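PDB 3QR0: phospholipase C-beta (PLC-beta) from Sepia officinalis, which is a multidomain protein of the phospholipase C-beta family, built from a PH domain, EF-hand-like modules, a TIM-barrel-type core that holds calcium, and a C2 domain. Local coordinates for residues A[331-336]-A[627-632]; A[586-589]-A[595-598]; A[606-611]-A[718-723]. One frame throughout, in Å; residues are numbered along the deposited sequence.

Interaction 1 (A[331-336]-A[627-632]); sequences AYYINS and EFMRKL
The methyl of Ala331 lies against the bent aliphatic chain of Arg630, its CB 3.6 Å from Arg630 CD. Alanine suits this place because its short side chain lets the arginine methylenes come close to the backbone. Arg630 first runs extended through CB, CG and CD, then turns at chi3 (-92°), and the turn swings the guanidinium back over its own segment, where Glu627 CA sits 3.4 Å above one face, toward the rim. The charged end has its partner elsewhere, since Arg630 NE is hydrogen-bonded to the backbone oxygen of Lys625. A second touch is made by Tyr333 and Met629, whose side chains cross at about a right angle. Residues 332-334 and strand 622-624 form a two-stranded antiparallel sheet between the X and Y sequence regions, and the contact packs the weakly bonded helical turn 627-630, just after the second strand, against the start of the first. Met629 folds twice, at chi2 and chi3, and so brings its terminal methyl CE to 3.9 Å from Tyr333 OH, while its CG lies over one face of the Phe628 ring, toward the rim and 3.6 Å above the plane. The unbranched, flexible thioether makes both bends (chi2 -79°, chi3 -72°). Tyr333 is long enough to reach Met629 from the strand, and its hydroxyl is held by a hydrogen bond to the backbone oxygen of Trp589.

Interaction 2 (A[586-589]-A[595-598]); sequences QIYW and LVAL
Val596 reaches from its strand into the angle between Tyr588 and Trp589, two consecutive residues of helix 586-589. Its side chain can be followed outward from CB, which already lies 3.6 Å from Trp589 NE1. There the chain forks. CG1, anti to the backbone N (chi1 -178°), approaches Tyr588 and comes to 4.2 Å from that residue's CB. The other branch, CG2, does most of the touching: it is 3.3 Å from Trp589 CD1, a close approach, and 3.9 Å from Tyr588 CB. Valine suits the site because branching at CB lets CG2 wedge between both residues while CG1 adds a looser touch on Tyr588. The indole and the valine side chain meet at a slant, and the pyrrole part of the ring, not the benzene part, receives CG2.

The polar edge of the indole is satisfied by a water. Lying in the ring plane, it accepts from Trp589 NE1 at 2.9 Å and from the backbone Val596 N at 3.0 Å. This bridge ties helix to strand where no direct hydrogen bond joins them, and it helps to fix the rotation of the indole. Tyr588 turns its ring away from the valine, with Ile587 CG2 3.7 Å above the centre of one face.

Helix 586-589 and strand 595-596 belong to a beta-alpha-beta unit that starts with strand 569-572, a parallel neighbour of 595-596 in the barrel sheet. Tyr588 also packs on helix 546-555, and Trp589 touches Asn610 of helix 605-613.

Interaction 3 (A[606-611]-A[718-723]); sequences AMCVNL and VVRIIV
Helix 606-611 passes strand 718-723 at 10.8 Å between axes, their N-to-C directions 118° apart, with Val609 and Arg720 nearest by CA. That wide spacing is bridged mainly by Arg720, whose chain runs extended from CG to NE, with CG anti to the backbone N (chi1 -175°), and so carries its guanidinium across to the helix. Cys608 CB lies over one face of this flat group, 3.6 Å from Arg720 NH2, and Cys608 SG is 3.8 Å from the same nitrogen. Ile722 CG1 covers the opposite face, 3.5 Å above the plane and over its centre, holding the group between them. The small cysteine lets the planar group come close to the helix. The charge has polar partners of its own: Arg720 NE is hydrogen-bonded to His733 ND1 and Arg720 NH1 to Tyr676 OH. Val609 adds apolar contacts, placing CG2 4.3 Å from Arg720 CD and CG1 4.4 Å from Val718 CG2; the short valines make a looser contact beside the arginine. The contact joins the barrel core to the C2 domain, where strand 718-725 runs between 669-676 and 730-737, while helix 605-613 also rests against helix 586-589 through Val609 and Asn610.

In the fold
The three contacts are mutual neighbours, each pair touching, and interaction 3 joins the barrel to the C2 domain. Centres of interactions 1 and 2 lie about 12 Å apart, those of 2 and 3 about 14 Å, and those of 1 and 3 about 21 Å. Segment 595-598 is tied to 331-336 by Ser336 O and Leu598 N, 3.1 Å apart, and Asn335 OD1 meets Asn610 ND2 at 2.9 Å, linking interaction 1 directly to 3. Gln586 and Val609 pack together between 2 and 3. Calcium is bound by Asn339, Glu368, Asp370 and Glu417, none of them in these segments, although Asn339 follows 331-336 closely in sequence.

Interaction 1 (A[331-336]-A[627-632])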
loop_
_atom_site.group_PDB
_atom_site.type_symbol
_atom_site.label_atom_id
_atom_site.label_comp_id
_atom_site.label_asym_id
_atom_site.label_seq_id
_atom_site.Cartn_x
_atom_site.Cartn_y
_atom_site.Cartn_z
ATOM N N ALA A 331 8.557 17.124 -10.027
ATOM C CA ALA A 331 8.960 15.912 -10.740
ATOM C C ALA A 331 8.378 14.603 -10.187
ATOM O O ALA A 331 8.647 13.540 -10.731
ATOM C CB ALA A 331 10.491 15.824 -10.774
ATOM N N TYR A 332 7.576 14.677 -9.130
ATOM C CA TYR A 332 7.137 13.479 -8.419
ATOM C C TYR A 332 5.629 13.323 -8.386
ATOM O O TYR A 332 4.892 14.305 -8.367
ATOM C CB TYR A 332 7.659 13.509 -6.982
ATOM C CG TYR A 332 9.156 13.556 -6.917
ATOM C CD1 TYR A 332 9.907 12.392 -6.808
ATOM C CD2 TYR A 332 9.828 14.766 -6.994
ATOM C CE1 TYR A 332 11.300 12.436 -6.767
ATOM C CE2 TYR A 332 11.211 14.820 -6.957
ATOM C CZ TYR A 332 11.940 13.656 -6.848
ATOM O OH TYR A 332 13.308 13.733 -6.815
ATOM N N TYR A 333 5.181 12.075 -8.357
ATOM C CA TYR A 333 3.824 11.771 -7.942
ATOM C C TYR A 333 3.878 11.657 -6.422
ATOM O O TYR A 333 4.743 10.967 -5.886
ATOM C CB TYR A 333 3.339 10.461 -8.554
ATOM C CG TYR A 333 3.250 10.464 -10.059
ATOM C CD1 TYR A 333 2.540 11.457 -10.736
ATOM C CD2 TYR A 333 3.853 9.460 -10.808
ATOM C CE1 TYR A 333 2.450 11.455 -12.125
ATOM C CE2 TYR A 333 3.767 9.448 -12.197
ATOM C CZ TYR A 333 3.064 10.443 -12.849
ATOM O OH TYR A 333 2.984 10.432 -14.225
ATOM N N ILE A 334 2.974 12.353 -5.742
ATOM C CA ILE A 334 2.993 12.479 -4.285
ATOM C C ILE A 334 1.660 11.961 -3.727
ATOM O O ILE A 334 0.591 12.450 -4.095
ATOM C CB ILE A 334 3.212 13.947 -3.862
ATOM C CG1 ILE A 334 4.473 14.521 -4.524
ATOM C CG2 ILE A 334 3.308 14.065 -2.338
ATOM C CD1 ILE A 334 4.761 15.975 -4.168
ATOM N N ASN A 335 1.740 10.961 -2.854
ATOM C CA ASN A 335 0.568 10.275 -2.310
ATOM C C ASN A 335 -0.313 11.259 -1.524
ATOM O O ASN A 335 0.160 11.890 -0.568
ATOM C CB ASN A 335 1.055 9.111 -1.438
ATOM C CG ASN A 335 -0.045 8.150 -1.032
ATOM O OD1 ASN A 335 -1.213 8.311 -1.381
ATOM N ND2 ASN A 335 0.338 7.134 -0.273
ATOM N N SER A 336 -1.579 11.392 -1.943
ATOM C CA SER A 336 -2.450 12.484 -1.504
ATOM C C SER A 336 -3.872 12.071 -1.101
ATOM O O SER A 336 -4.528 11.279 -1.788
ATOM C CB SER A 336 -2.554 13.530 -2.614
ATOM O OG SER A 336 -1.280 14.060 -2.926
ATOM N N GLU A 627 11.055 9.836 -17.030
ATOM C CA GLU A 627 11.943 10.864 -17.580
ATOM C C GLU A 627 11.291 11.665 -18.706
ATOM O O GLU A 627 11.413 12.896 -18.746
ATOM C CB GLU A 627 13.250 10.240 -18.084
ATOM C CG GLU A 627 14.348 11.257 -18.358
ATOM C CD GLU A 627 15.657 10.611 -18.784
ATOM O OE1 GLU A 627 15.628 9.699 -19.638
ATOM O OE2 GLU A 627 16.715 11.025 -18.269
ATOM N N PHE A 628 10.574 10.987 -19.601
ATOM C CA PHE A 628 9.954 11.678 -20.732
ATOM C C PHE A 628 8.941 12.737 -20.273
ATOM O O PHE A 628 8.729 13.720 -20.977
ATOM C CB PHE A 628 9.321 10.691 -21.726
ATOM C CG PHE A 628 7.955 10.210 -21.334
ATOM C CD1 PHE A 628 6.818 10.802 -21.867
ATOM C CD2 PHE A 628 7.803 9.154 -20.449
ATOM C CE1 PHE A 628 5.547 10.353 -21.512
ATOM C CE2 PHE A 628 6.540 8.701 -20.085
ATOM C CZ PHE A 628 5.410 9.302 -20.619
ATOM N N MET A 629 8.345 12.535 -19.094
ATOM C CA MET A 629 7.392 13.486 -18.503
ATOM C C MET A 629 8.073 14.678 -17.842
ATOM O O MET A 629 7.405 15.653 -17.491
ATOM C CB MET A 629 6.528 12.804 -17.429
ATOM C CG MET A 629 5.725 11.610 -17.904
ATOM S SD MET A 629 4.229 12.090 -18.774
ATOM C CE MET A 629 3.236 12.710 -17.412
ATOM N N ARG A 630 9.386 14.579 -17.628
ATOM C CA ARG A 630 10.166 15.646 -17.006
ATOM C C ARG A 630 11.007 16.427 -18.016
ATOM O O ARG A 630 11.562 17.471 -17.681
ATOM C CB ARG A 630 11.080 15.061 -15.928
ATOM C CG ARG A 630 10.323 14.396 -14.785
ATOM C CD ARG A 630 11.248 13.904 -13.688
ATOM N NE ARG A 630 11.657 12.510 -13.874
ATOM C CZ ARG A 630 12.882 12.091 -14.185
ATOM N NH1 ARG A 630 13.883 12.946 -14.367
ATOM N NH2 ARG A 630 13.112 10.790 -14.310
ATOM N N LYS A 631 11.111 15.928 -19.244
ATOM C CA LYS A 631 11.911 16.594 -20.272
ATOM C C LYS A 631 11.193 17.836 -20.786
ATOM O O LYS A 631 10.112 17.740 -21.364
ATOM C CB LYS A 631 12.234 15.642 -21.429
ATOM C CG LYS A 631 13.361 14.677 -21.113
ATOM C CD LYS A 631 13.912 13.988 -22.356
ATOM C CE LYS A 631 15.185 13.212 -22.020
ATOM N NZ LYS A 631 15.611 12.309 -23.127
ATOM N N LEU A 632 11.810 18.996 -20.570
ATOM C CA LEU A 632 11.192 20.284 -20.888
ATOM C C LEU A 632 10.964 20.503 -22.386
ATOM O O LEU A 632 10.025 21.196 -22.776
ATOM C CB LEU A 632 12.043 21.432 -20.331
ATOM C CG LEU A 632 12.156 21.505 -18.805
ATOM C CD1 LEU A 632 13.075 22.635 -18.396
ATOM C CD2 LEU A 632 10.790 21.676 -18.158
#

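Interaction 2 (A[586-589]-A[595-598])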
loop_
_atom_site.group_PDB
_atom_site.type_symbol
_atom_site.label_atom_id
_atom_site.label_comp_id
_atom_site.label_asym_id
_atom_site.label_seq_id
_atom_site.Cartn_x
_atom_site.Cartn_y
_atom_site.Cartn_z
ATOM N N GLN A 586 -4.707 7.414 -12.239
ATOM C CA GLN A 586 -3.984 7.414 -13.513
ATOM C C GLN A 586 -4.495 8.493 -14.477
ATOM O O GLN A 586 -3.714 9.052 -15.240
ATOM C CB GLN A 586 -4.061 6.041 -14.202
ATOM C CG GLN A 586 -3.018 5.018 -13.724
ATOM C CD GLN A 586 -3.372 4.338 -12.409
ATOM O OE1 GLN A 586 -4.447 4.557 -11.837
ATOM N NE2 GLN A 586 -2.456 3.502 -11.919
ATOM N N ILE A 587 -5.800 8.782 -14.448
ATOM C CA ILE A 587 -6.371 9.812 -15.325
ATOM C C ILE A 587 -5.540 11.096 -15.248
ATOM O O ILE A 587 -5.248 11.720 -16.269
ATOM C CB ILE A 587 -7.844 10.145 -14.964
ATOM C CG1 ILE A 587 -8.762 8.958 -15.279
ATOM C CG2 ILE A 587 -8.323 11.380 -15.749
ATOM C CD1 ILE A 587 -10.154 9.075 -14.664
ATOM N N TYR A 588 -5.158 11.473 -14.028
ATOM C CA TYR A 588 -4.451 12.723 -13.783
ATOM C C TYR A 588 -2.933 12.543 -13.710
ATOM O O TYR A 588 -2.190 13.439 -14.118
ATOM C CB TYR A 588 -5.034 13.404 -12.537
ATOM C CG TYR A 588 -6.522 13.626 -12.719
ATOM C CD1 TYR A 588 -6.990 14.645 -13.537
ATOM C CD2 TYR A 588 -7.454 12.766 -12.147
ATOM C CE1 TYR A 588 -8.343 14.833 -13.748
ATOM C CE2 TYR A 588 -8.811 12.946 -12.355
ATOM C CZ TYR A 588 -9.245 13.984 -13.156
ATOM O OH TYR A 588 -10.586 14.176 -13.373
ATOM N N TRP A 589 -2.470 11.393 -13.223
ATOM C CA TRP A 589 -1.035 11.079 -13.275
ATOM C C TRP A 589 -0.519 11.043 -14.715
ATOM O O TRP A 589 0.657 11.343 -14.959
ATOM C CB TRP A 589 -0.715 9.739 -12.608
ATOM C CG TRP A 589 -0.860 9.721 -11.130
ATOM C CD1 TRP A 589 -0.710 10.771 -10.267
ATOM C CD2 TRP A 589 -1.143 8.579 -10.323
ATOM N NE1 TRP A 589 -0.904 10.354 -8.971
ATOM C CE2 TRP A 589 -1.168 9.011 -8.976
ATOM C CE3 TRP A 589 -1.380 7.231 -10.604
ATOM C CZ2 TRP A 589 -1.421 8.146 -7.923
ATOM C CZ3 TRP A 589 -1.633 6.371 -9.551
ATOM C CH2 TRP A 589 -1.648 6.831 -8.230
ATOM N N LEU A 595 -0.361 15.877 -7.073
ATOM C CA LEU A 595 -1.159 15.706 -5.865
ATOM C C LEU A 595 -2.576 15.273 -6.240
ATOM O O LEU A 595 -3.509 16.072 -6.221
ATOM C CB LEU A 595 -1.171 17.002 -5.046
ATOM C CG LEU A 595 0.177 17.514 -4.523
ATOM C CD1 LEU A 595 0.042 18.935 -3.952
ATOM C CD2 LEU A 595 0.745 16.578 -3.475
ATOM N N VAL A 596 -2.720 13.997 -6.589
ATOM C CA VAL A 596 -3.991 13.455 -7.034
ATOM C C VAL A 596 -4.742 12.892 -5.816
ATOM O O VAL A 596 -4.590 11.722 -5.459
ATOM C CB VAL A 596 -3.766 12.407 -8.136
ATOM C CG1 VAL A 596 -5.090 11.870 -8.658
ATOM C CG2 VAL A 596 -2.973 13.027 -9.268
ATOM N N ALA A 597 -5.544 13.754 -5.192
ATOM C CA ALA A 597 -6.171 13.473 -3.892
ATOM C C ALA A 597 -7.337 12.482 -3.953
ATOM O O ALA A 597 -8.250 12.607 -4.775
ATOM C CB ALA A 597 -6.628 14.768 -3.236
ATOM N N LEU A 598 -7.299 11.500 -3.061
ATOM C CA LEU A 598 -8.303 10.450 -3.025
ATOM C C LEU A 598 -8.928 10.357 -1.643
ATOM O O LEU A 598 -8.314 10.724 -0.640
ATOM C CB LEU A 598 -7.672 9.109 -3.406
ATOM C CG LEU A 598 -6.988 9.071 -4.778
ATOM C CD1 LEU A 598 -6.142 7.817 -4.925
ATOM C CD2 LEU A 598 -8.031 9.165 -5.884
HETATM O O HOH W 1 -0.911 11.672 -6.390
#

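Interaction 3 (A[606-611]-A[718-723])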
loop_
_atom_site.group_PDB
_atom_site.type_symbol
_atom_site.label_atom_id
_atom_site.label_comp_id
_atom_site.label_asym_id
_atom_site.label_seq_id
_atom_site.Cartn_x
_atom_site.Cartn_y
_atom_site.Cartn_z
ATOM N N ALA A 606 -9.770 2.773 -7.133
ATOM C CA ALA A 606 -8.830 3.891 -7.063
ATOM C C ALA A 606 -7.889 3.806 -5.857
ATOM O O ALA A 606 -6.680 3.976 -6.003
ATOM C CB ALA A 606 -9.581 5.204 -7.042
ATOM N N MET A 607 -8.442 3.541 -4.675
ATOM C CA MET A 607 -7.626 3.421 -3.464
ATOM C C MET A 607 -6.761 2.161 -3.455
ATOM O O MET A 607 -5.611 2.204 -3.030
ATOM C CB MET A 607 -8.487 3.487 -2.190
ATOM C CG MET A 607 -8.717 4.905 -1.666
ATOM S SD MET A 607 -7.206 5.888 -1.498
ATOM C CE MET A 607 -6.306 4.952 -0.270
ATOM N N CYS A 608 -7.316 1.051 -3.928
ATOM C CA CYS A 608 -6.554 -0.189 -4.089
ATOM C C CYS A 608 -5.299 0.019 -4.944
ATOM O O CYS A 608 -4.215 -0.431 -4.576
ATOM C CB CYS A 608 -7.431 -1.284 -4.700
ATOM S SG CYS A 608 -8.749 -1.853 -3.609
ATOM N N VAL A 609 -5.451 0.726 -6.062
ATOM C CA VAL A 609 -4.336 1.020 -6.967
ATOM C C VAL A 609 -3.349 2.010 -6.343
ATOM O O VAL A 609 -2.133 1.828 -6.433
ATOM C CB VAL A 609 -4.843 1.584 -8.320
ATOM C CG1 VAL A 609 -3.698 2.083 -9.169
ATOM C CG2 VAL A 609 -5.638 0.516 -9.072
ATOM N N ASN A 610 -3.880 3.044 -5.703
ATOM C CA ASN A 610 -3.055 4.063 -5.067
ATOM C C ASN A 610 -2.115 3.467 -4.022
ATOM O O ASN A 610 -0.908 3.704 -4.056
ATOM C CB ASN A 610 -3.939 5.129 -4.422
ATOM C CG ASN A 610 -3.144 6.315 -3.915
ATOM O OD1 ASN A 610 -2.633 7.118 -4.698
ATOM N ND2 ASN A 610 -3.034 6.432 -2.596
ATOM N N LEU A 611 -2.668 2.676 -3.109
ATOM C CA LEU A 611 -1.863 2.061 -2.058
ATOM C C LEU A 611 -0.871 1.055 -2.640
ATOM O O LEU A 611 0.262 0.957 -2.169
ATOM C CB LEU A 611 -2.753 1.406 -1.005
ATOM C CG LEU A 611 -3.653 2.398 -0.260
ATOM C CD1 LEU A 611 -4.599 1.656 0.673
ATOM C CD2 LEU A 611 -2.826 3.411 0.496
ATOM N N VAL A 718 0.050 -0.005 -14.720
ATOM C CA VAL A 718 0.129 -1.131 -13.810
ATOM C C VAL A 718 -0.787 -2.238 -14.302
ATOM O O VAL A 718 -1.814 -1.969 -14.938
ATOM C CB VAL A 718 -0.262 -0.728 -12.376
ATOM C CG1 VAL A 718 0.603 0.425 -11.907
ATOM C CG2 VAL A 718 -1.752 -0.361 -12.286
ATOM N N VAL A 719 -0.398 -3.478 -14.032
ATOM C CA VAL A 719 -1.265 -4.626 -14.230
ATOM C C VAL A 719 -1.736 -5.074 -12.856
ATOM O O VAL A 719 -0.996 -4.960 -11.860
ATOM C CB VAL A 719 -0.555 -5.766 -15.016
ATOM C CG1 VAL A 719 0.629 -6.336 -14.231
ATOM C CG2 VAL A 719 -1.547 -6.859 -15.374
ATOM N N ARG A 720 -2.982 -5.536 -12.789
ATOM C CA ARG A 720 -3.602 -5.863 -11.522
ATOM C C ARG A 720 -4.341 -7.187 -11.596
ATOM O O ARG A 720 -5.159 -7.390 -12.494
ATOM C CB ARG A 720 -4.582 -4.763 -11.121
ATOM C CG ARG A 720 -5.179 -4.959 -9.753
ATOM C CD ARG A 720 -5.998 -3.765 -9.339
ATOM N NE ARG A 720 -6.720 -4.027 -8.098
ATOM C CZ ARG A 720 -8.018 -3.813 -7.900
ATOM N NH1 ARG A 720 -8.800 -3.326 -8.860
ATOM N NH2 ARG A 720 -8.543 -4.099 -6.720
ATOM N N ILE A 721 -4.054 -8.067 -10.639
ATOM C CA ILE A 721 -4.777 -9.329 -10.472
ATOM C C ILE A 721 -5.798 -9.169 -9.347
ATOM O O ILE A 721 -5.441 -8.737 -8.254
ATOM C CB ILE A 721 -3.806 -10.488 -10.136
ATOM C CG1 ILE A 721 -2.924 -10.816 -11.345
ATOM C CG2 ILE A 721 -4.575 -11.740 -9.709
ATOM C CD1 ILE A 721 -1.858 -11.901 -11.068
ATOM N N ILE A 722 -7.059 -9.502 -9.619
ATOM C CA ILE A 722 -8.123 -9.434 -8.617
ATOM C C ILE A 722 -8.790 -10.801 -8.492
ATOM O O ILE A 722 -9.215 -11.383 -9.486
ATOM C CB ILE A 722 -9.207 -8.378 -8.965
ATOM C CG1 ILE A 722 -8.584 -7.019 -9.314
ATOM C CG2 ILE A 722 -10.171 -8.216 -7.787
ATOM C CD1 ILE A 722 -8.286 -6.820 -10.789
ATOM N N VAL A 723 -8.869 -11.316 -7.272
ATOM C CA VAL A 723 -9.534 -12.586 -7.026
ATOM C C VAL A 723 -10.835 -12.332 -6.274
ATOM O O VAL A 723 -10.849 -11.602 -5.279
ATOM C CB VAL A 723 -8.654 -13.559 -6.226
ATOM C CG1 VAL A 723 -9.348 -14.910 -6.107
ATOM C CG2 VAL A 723 -7.273 -13.713 -6.878
#